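Peptidyl-tRNA hydrolase (Sulfolobus solfataricus, PDB 1XTY) catalyses the hydrolysis of peptidyl-tRNA to an N-acyl amino acid and free tRNA, and may act on peptidyl-tRNAs that drop off the ribosome during protein synthesis. Local coordinates at residues A[6-12]-A[96-100]; A[57-61]-A[116-120]; A[70-74]-A[112-117]. One frame throughout, in Å; residues are numbered along the deposited sequence.

Contact 1. Residues A[6-12]-A[96-100]. With SO4 (sulfate ion), chain F.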
# COMPACT_ATOMS: atom_id res chain seq x y z
N ILE A 6 -8.49 5.67 0.83
CA ILE A 6 -7.66 6.15 -0.26
C ILE A 6 -8.59 6.48 -1.43
O ILE A 6 -9.36 5.64 -1.89
CB ILE A 6 -6.62 5.10 -0.72
CG1 ILE A 6 -5.65 4.77 0.42
CG2 ILE A 6 -5.83 5.63 -1.91
CD1 ILE A 6 -6.15 3.73 1.38
N VAL A 7 -8.51 7.73 -1.88
CA VAL A 7 -9.34 8.21 -2.98
C VAL A 7 -8.53 8.20 -4.27
O VAL A 7 -7.53 8.92 -4.39
CB VAL A 7 -9.83 9.65 -2.70
CG1 VAL A 7 -10.80 10.09 -3.80
CG2 VAL A 7 -10.50 9.71 -1.34
N VAL A 8 -8.96 7.40 -5.24
CA VAL A 8 -8.27 7.28 -6.52
C VAL A 8 -8.98 8.04 -7.64
O VAL A 8 -10.21 8.03 -7.72
CB VAL A 8 -8.15 5.80 -6.93
CG1 VAL A 8 -7.39 5.68 -8.24
CG2 VAL A 8 -7.45 5.02 -5.82
N ARG A 9 -8.20 8.69 -8.51
CA ARG A 9 -8.75 9.43 -9.65
C ARG A 9 -9.12 8.48 -10.77
O ARG A 9 -8.31 7.66 -11.20
CB ARG A 9 -7.73 10.43 -10.19
CG ARG A 9 -7.57 11.68 -9.36
CD ARG A 9 -6.57 12.63 -10.00
NE ARG A 9 -7.05 13.15 -11.28
CZ ARG A 9 -6.30 13.88 -12.10
NH1 ARG A 9 -5.04 14.16 -11.78
NH2 ARG A 9 -6.81 14.34 -13.24
N SER A 10 -10.35 8.61 -11.27
CA SER A 10 -10.83 7.74 -12.34
C SER A 10 -10.66 8.35 -13.74
O SER A 10 -10.76 7.63 -14.73
CB SER A 10 -12.31 7.42 -12.12
OG SER A 10 -12.53 6.88 -10.83
N ASP A 11 -10.40 9.65 -13.81
CA ASP A 11 -10.26 10.31 -15.11
C ASP A 11 -8.90 10.16 -15.79
O ASP A 11 -8.74 10.55 -16.94
CB ASP A 11 -10.62 11.79 -15.01
CG ASP A 11 -9.80 12.53 -13.98
OD1 ASP A 11 -9.85 13.78 -13.96
OD2 ASP A 11 -9.10 11.87 -13.17
N ILE A 12 -7.92 9.61 -15.08
CA ILE A 12 -6.62 9.40 -15.68
C ILE A 12 -6.51 7.91 -15.98
O ILE A 12 -7.22 7.10 -15.39
CB ILE A 12 -5.46 9.84 -14.75
CG1 ILE A 12 -5.57 9.14 -13.40
CG2 ILE A 12 -5.48 11.36 -14.59
CD1 ILE A 12 -4.47 9.54 -12.43
N THR A 96 1.70 14.28 -11.94
CA THR A 96 0.26 14.09 -12.03
C THR A 96 -0.28 13.49 -10.72
O THR A 96 0.17 12.42 -10.29
CB THR A 96 -0.10 13.12 -13.18
OG1 THR A 96 0.42 13.64 -14.42
CG2 THR A 96 -1.60 12.96 -13.30
N ILE A 97 -1.23 14.17 -10.09
CA ILE A 97 -1.82 13.68 -8.85
C ILE A 97 -2.70 12.47 -9.19
O ILE A 97 -3.60 12.56 -10.02
CB ILE A 97 -2.65 14.78 -8.16
CG1 ILE A 97 -1.72 15.89 -7.68
CG2 ILE A 97 -3.45 14.19 -7.00
CD1 ILE A 97 -2.43 17.05 -6.98
N THR A 98 -2.42 11.34 -8.56
CA THR A 98 -3.16 10.11 -8.83
C THR A 98 -4.16 9.70 -7.74
O THR A 98 -5.18 9.08 -8.04
CB THR A 98 -2.20 8.92 -9.04
OG1 THR A 98 -1.42 8.73 -7.85
CG2 THR A 98 -1.27 9.18 -10.22
N CYS A 99 -3.85 10.03 -6.49
CA CYS A 99 -4.75 9.66 -5.41
C CYS A 99 -4.47 10.41 -4.12
O CYS A 99 -3.44 11.09 -3.98
CB CYS A 99 -4.69 8.15 -5.15
SG CYS A 99 -3.08 7.53 -4.60
N LEU A 100 -5.40 10.27 -3.18
CA LEU A 100 -5.34 10.92 -1.88
C LEU A 100 -5.58 9.91 -0.76
O LEU A 100 -6.57 9.18 -0.78
CB LEU A 100 -6.42 12.02 -1.80
CG LEU A 100 -6.66 12.68 -0.44
CD1 LEU A 100 -5.51 13.63 -0.11
CD2 LEU A 100 -7.98 13.45 -0.48
S SO4 F . -4.20 16.63 -14.47
O1 SO4 F . -3.28 15.84 -15.31
O2 SO4 F . -4.10 16.17 -13.08
O3 SO4 F . -5.58 16.44 -14.96
O4 SO4 F . -3.83 18.05 -14.56
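Ile6 meets Leu100 through its backbone: Ile6 CA makes a CA-H...O contact with Leu100 O at 3.3 Å, beside the bonds that start at Val7. Val7 and Leu100 form an antiparallel hydrogen-bonded pair, with Val7 N to Leu100 O at 2.7 Å and Leu100 N to Val7 O at 2.8 Å. Val8 faces Cys99 in the next, non-hydrogen-bonded pair, and its CG2 packs against Cys99 CB.

Arg9 pairs through both backbone and side chain. Arg9 N donates to Thr98 O at 3.1 Å, while the side chain bends at chi3 (66°), which brings the guanidinium edge to Ile97 O. There Arg9 NH1 bonds Ile97 O at 2.8 Å and also donates to O2 of a sulfate ion, 2.6 Å from NH1. NH2 bonds sulfate O3. A side-on salt bridge ties the same group to Asp11, with Arg9 NE to Asp11 OD2 at 3.1 Å and NH2 to OD1. Rotation of the guanidinium is therefore fixed by three partners. The sulfate probably comes from the crystallisation liquor, yet its position shows that this arginine can hold a tetrahedral anion. Ile12 lays CG2 over one guanidinium face, 3.5 Å above the plane and offset toward the rim, while its CD1 touches Thr98 CG2, the two side chains almost square to each other.

This is an antiparallel strand pair inside a mixed sheet, with Arg9 at its end. Strand 56-61 continues the sheet beyond 6-9, and strand 81-85 flanks 97-100. Helix 64-76 packs on Arg9, Ile97 and Leu100, whereas Gln22 of helix 16-35 bonds the Thr98 hydroxyl.

Contact 2. Residues A[57-61]-A[116-120]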
# COMPACT_ATOMS: atom_id res chain seq x y z
N ILE A 57 -10.45 1.46 2.84
CA ILE A 57 -11.59 1.68 1.97
C ILE A 57 -11.03 2.39 0.75
O ILE A 57 -10.48 3.48 0.86
CB ILE A 57 -12.65 2.58 2.62
CG1 ILE A 57 -13.07 1.99 3.97
CG2 ILE A 57 -13.85 2.72 1.70
CD1 ILE A 57 -14.02 2.86 4.76
N ILE A 58 -11.15 1.76 -0.41
CA ILE A 58 -10.65 2.36 -1.64
C ILE A 58 -11.81 2.87 -2.48
O ILE A 58 -12.56 2.08 -3.06
CB ILE A 58 -9.83 1.34 -2.44
CG1 ILE A 58 -8.72 0.76 -1.55
CG2 ILE A 58 -9.22 2.00 -3.67
CD1 ILE A 58 -7.93 -0.33 -2.20
N VAL A 59 -11.95 4.19 -2.52
CA VAL A 59 -13.02 4.81 -3.29
C VAL A 59 -12.45 5.59 -4.46
O VAL A 59 -11.23 5.72 -4.59
CB VAL A 59 -13.86 5.74 -2.39
CG1 VAL A 59 -14.53 4.92 -1.29
CG2 VAL A 59 -12.98 6.81 -1.77
N LYS A 60 -13.32 6.12 -5.31
CA LYS A 60 -12.87 6.86 -6.47
C LYS A 60 -13.61 8.17 -6.71
O LYS A 60 -14.70 8.39 -6.18
CB LYS A 60 -12.98 5.99 -7.72
CG LYS A 60 -14.38 5.47 -8.00
CD LYS A 60 -14.42 4.59 -9.25
CE LYS A 60 -15.82 4.03 -9.49
NZ LYS A 60 -15.90 3.18 -10.72
N VAL A 61 -12.99 9.04 -7.51
CA VAL A 61 -13.54 10.34 -7.89
C VAL A 61 -13.12 10.53 -9.34
O VAL A 61 -12.10 10.00 -9.76
CB VAL A 61 -12.98 11.50 -7.03
CG1 VAL A 61 -13.43 11.36 -5.59
CG2 VAL A 61 -11.47 11.53 -7.12
N ASP A 116 -19.60 9.78 0.68
CA ASP A 116 -20.43 9.83 -0.52
C ASP A 116 -19.76 9.29 -1.78
O ASP A 116 -20.27 9.48 -2.88
CB ASP A 116 -20.85 11.29 -0.78
CG ASP A 116 -19.66 12.21 -1.00
OD1 ASP A 116 -18.70 12.14 -0.20
OD2 ASP A 116 -19.67 13.01 -1.97
N LEU A 117 -18.64 8.60 -1.63
CA LEU A 117 -17.93 8.09 -2.80
C LEU A 117 -18.16 6.62 -3.10
O LEU A 117 -18.43 5.82 -2.20
CB LEU A 117 -16.44 8.36 -2.64
CG LEU A 117 -16.12 9.81 -2.26
CD1 LEU A 117 -14.64 9.96 -1.97
CD2 LEU A 117 -16.56 10.75 -3.37
N LYS A 118 -18.06 6.28 -4.38
CA LYS A 118 -18.23 4.90 -4.84
C LYS A 118 -16.92 4.14 -4.68
O LYS A 118 -15.84 4.70 -4.85
CB LYS A 118 -18.63 4.88 -6.32
CG LYS A 118 -19.95 5.56 -6.64
CD LYS A 118 -20.23 5.48 -8.14
CE LYS A 118 -21.57 6.11 -8.51
NZ LYS A 118 -21.81 6.06 -9.98
N LEU A 119 -17.02 2.85 -4.37
CA LEU A 119 -15.83 2.02 -4.21
C LEU A 119 -15.18 1.80 -5.57
O LEU A 119 -15.87 1.76 -6.60
CB LEU A 119 -16.21 0.67 -3.61
CG LEU A 119 -16.82 0.67 -2.21
CD1 LEU A 119 -17.31 -0.73 -1.87
CD2 LEU A 119 -15.79 1.16 -1.20
N LEU A 120 -13.86 1.67 -5.58
CA LEU A 120 -13.13 1.44 -6.82
C LEU A 120 -13.35 0.00 -7.28
O LEU A 120 -13.83 -0.80 -6.45
CB LEU A 120 -11.64 1.68 -6.61
CG LEU A 120 -10.73 1.47 -7.82
CD1 LEU A 120 -11.00 2.55 -8.86
CD2 LEU A 120 -9.27 1.52 -7.38
O HOH W 1 -12.72 -0.85 -3.41
O HOH W 2 -17.52 8.41 -6.40
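At the edge of the mixed sheet of this PTH2 enzyme, Lys60 packs on Leu120, where the C-terminal residues add a short, weakly bonded strand. Residues 117-120 cross strand 56-61 at about 103° and pair with it only locally, Val59 with Leu119 (CA to CA 4.1 Å). Lys60, which buries most surface here, has CG between its backbone N and carbonyl carbon (chi1 58°) and then runs fully extended. Its aliphatic chain lies nearly perpendicular to Leu120, with Lys60 CD 4.0 Å from Leu120 CD1.

Leu120 is also held by its backbone: the bond from Leu120 N to Ile58 O is 2.9 Å long and nearly straight. Its CD2 packs on CG2 of Ile58, which also touches Gly17 of the second subunit.

Leu117 packs on Val59 and Val61. Its two methyls divide the work, Leu117 CD1 resting 3.6 Å from Val59 CG2 while CD2 meets Val61 CG1. Between these leucines, Lys60 N bonds Lys118 O at 2.9 Å, bent at the hydrogen (147°). Water completes the seam: one molecule donates to both Ile58 O and Leu120 O, and a second donates to Lys60 O at 2.8 Å while accepting from Lys118 N.

Contact 3. Residues A[70-74]-A[112-117]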
# COMPACT_ATOMS: atom_id res chain seq x y z
N ARG A 70 -11.41 17.33 -0.97
CA ARG A 70 -11.34 16.44 0.17
C ARG A 70 -10.05 16.55 0.97
O ARG A 70 -10.04 16.30 2.17
CB ARG A 70 -11.62 15.01 -0.28
CG ARG A 70 -13.05 14.88 -0.80
CD ARG A 70 -13.42 13.48 -1.23
NE ARG A 70 -14.83 13.42 -1.62
CZ ARG A 70 -15.36 14.12 -2.62
NH1 ARG A 70 -14.60 14.93 -3.34
NH2 ARG A 70 -16.65 14.01 -2.90
N ALA A 71 -8.96 16.93 0.31
CA ALA A 71 -7.70 17.10 1.02
C ALA A 71 -7.83 18.32 1.93
O ALA A 71 -7.33 18.33 3.05
CB ALA A 71 -6.55 17.31 0.02
N LYS A 72 -8.53 19.35 1.46
CA LYS A 72 -8.72 20.56 2.25
C LYS A 72 -9.57 20.23 3.48
O LYS A 72 -9.33 20.73 4.57
CB LYS A 72 -9.40 21.63 1.39
CG LYS A 72 -9.47 23.02 2.02
CD LYS A 72 -10.62 23.14 3.00
CE LYS A 72 -10.80 24.58 3.45
NZ LYS A 72 -9.54 25.15 4.01
N LYS A 73 -10.56 19.37 3.28
CA LYS A 73 -11.44 18.96 4.37
C LYS A 73 -10.62 18.23 5.43
O LYS A 73 -10.71 18.53 6.61
CB LYS A 73 -12.54 18.05 3.81
CG LYS A 73 -13.86 18.11 4.55
CD LYS A 73 -15.01 17.96 3.57
CE LYS A 73 -16.36 18.04 4.26
NZ LYS A 73 -17.47 18.06 3.26
N ALA A 74 -9.80 17.28 4.98
CA ALA A 74 -8.95 16.51 5.89
C ALA A 74 -8.00 17.42 6.66
O ALA A 74 -7.82 17.27 7.87
CB ALA A 74 -8.16 15.48 5.09
N SER A 112 -17.13 11.86 7.24
CA SER A 112 -17.59 13.24 7.12
C SER A 112 -16.81 13.90 5.98
O SER A 112 -16.94 15.11 5.75
CB SER A 112 -17.37 14.00 8.43
OG SER A 112 -16.00 14.17 8.73
N ILE A 113 -16.02 13.10 5.27
CA ILE A 113 -15.21 13.56 4.15
C ILE A 113 -15.44 12.74 2.88
O ILE A 113 -15.59 13.30 1.79
CB ILE A 113 -13.70 13.45 4.43
CG1 ILE A 113 -13.34 14.19 5.71
CG2 ILE A 113 -12.91 14.01 3.25
CD1 ILE A 113 -11.87 14.07 6.08
N THR A 114 -15.46 11.42 3.02
CA THR A 114 -15.62 10.53 1.87
C THR A 114 -16.81 9.57 1.93
O THR A 114 -16.85 8.59 1.19
CB THR A 114 -14.35 9.68 1.68
OG1 THR A 114 -14.20 8.79 2.79
CG2 THR A 114 -13.12 10.57 1.57
N GLY A 115 -17.79 9.86 2.78
CA GLY A 115 -18.94 8.98 2.89
C GLY A 115 -19.85 8.92 1.67
O GLY A 115 -20.75 8.09 1.61
N ASP A 116 -19.60 9.78 0.68
CA ASP A 116 -20.43 9.83 -0.52
C ASP A 116 -19.76 9.29 -1.78
O ASP A 116 -20.27 9.48 -2.88
CB ASP A 116 -20.85 11.29 -0.78
CG ASP A 116 -19.66 12.21 -1.00
OD1 ASP A 116 -18.70 12.14 -0.20
OD2 ASP A 116 -19.67 13.01 -1.97
N LEU A 117 -18.64 8.60 -1.63
CA LEU A 117 -17.93 8.09 -2.80
C LEU A 117 -18.16 6.62 -3.10
O LEU A 117 -18.43 5.82 -2.20
CB LEU A 117 -16.44 8.36 -2.64
CG LEU A 117 -16.12 9.81 -2.26
CD1 LEU A 117 -14.64 9.96 -1.97
CD2 LEU A 117 -16.56 10.75 -3.37
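Ile113 and Arg70 form the tight part of this contact, their side chains running antiparallel, side by side. Ile113 CG2 lies 3.9 Å from Arg70 CB and just as close to Arg70 O. The other branch goes farther along helix 70-74: with CG1 beside the backbone N and chi2 extended (178°), Ile113 CD1 reaches Ala74 CA at 3.8 Å and then Ala74 CB. The buried isoleucine thus spans one turn of the helix. Thr114 CG2 adds a methyl against Arg70 CD, at 4.0 Å.

Arg70 carries the contact outward. Its chain is extended from CG to NE, passing Ile113 O, before chi4 (61°) turns the guanidinium. Packing stays close here, with Leu117 CD2 obliquely 3.3 Å from Arg70 NH2. The bond to Asp116 is looser: Arg70 NH2 meets Asp116 OD2 at 3.3 Å in a salt bridge whose hydrogen bond is weak, although the two flat groups are only 14° from coplanar. NH1 is bonded instead to Glu66 O, so the backbone of its own helix helps position the group. On the solvent side, CE of exposed Lys73 merely packs against the carbonyl of Ser112, and Lys73 NZ stays 7.0 Å from Asp116 OD1.

Thr114 to Leu117 make a type I turn between helix 107-114 and the C-terminal strand. Two helices, 64-76 and 107-114, pack here on the sheet face bearing Val7 and Leu100, a helix layer characteristic of an alpha/beta fold.

Overall arrangement
Contact 1 is the most buried of the three and joins strands near the middle of the sheet, whereas contacts 2 and 3 are only partly buried. Contacts 1 and 2 belong to one sheet: Val8 N probably bonds Val59 O and Ser10 N Val61 O, linking strands 2-9 and 56-61. Regular backbone pairing in contact 1, with a charged end where partly exposed Arg9 holds Asp11 and sulfate, gives way to two direct backbone bonds and bridging water at the edge strand of contact 2. Contact 3 instead relies on helix side chains and one weak ion pair. It shares Asp116 and Leu117 with contact 2, and its Arg70 and Thr114 touch Leu100 and Val7 of contact 1.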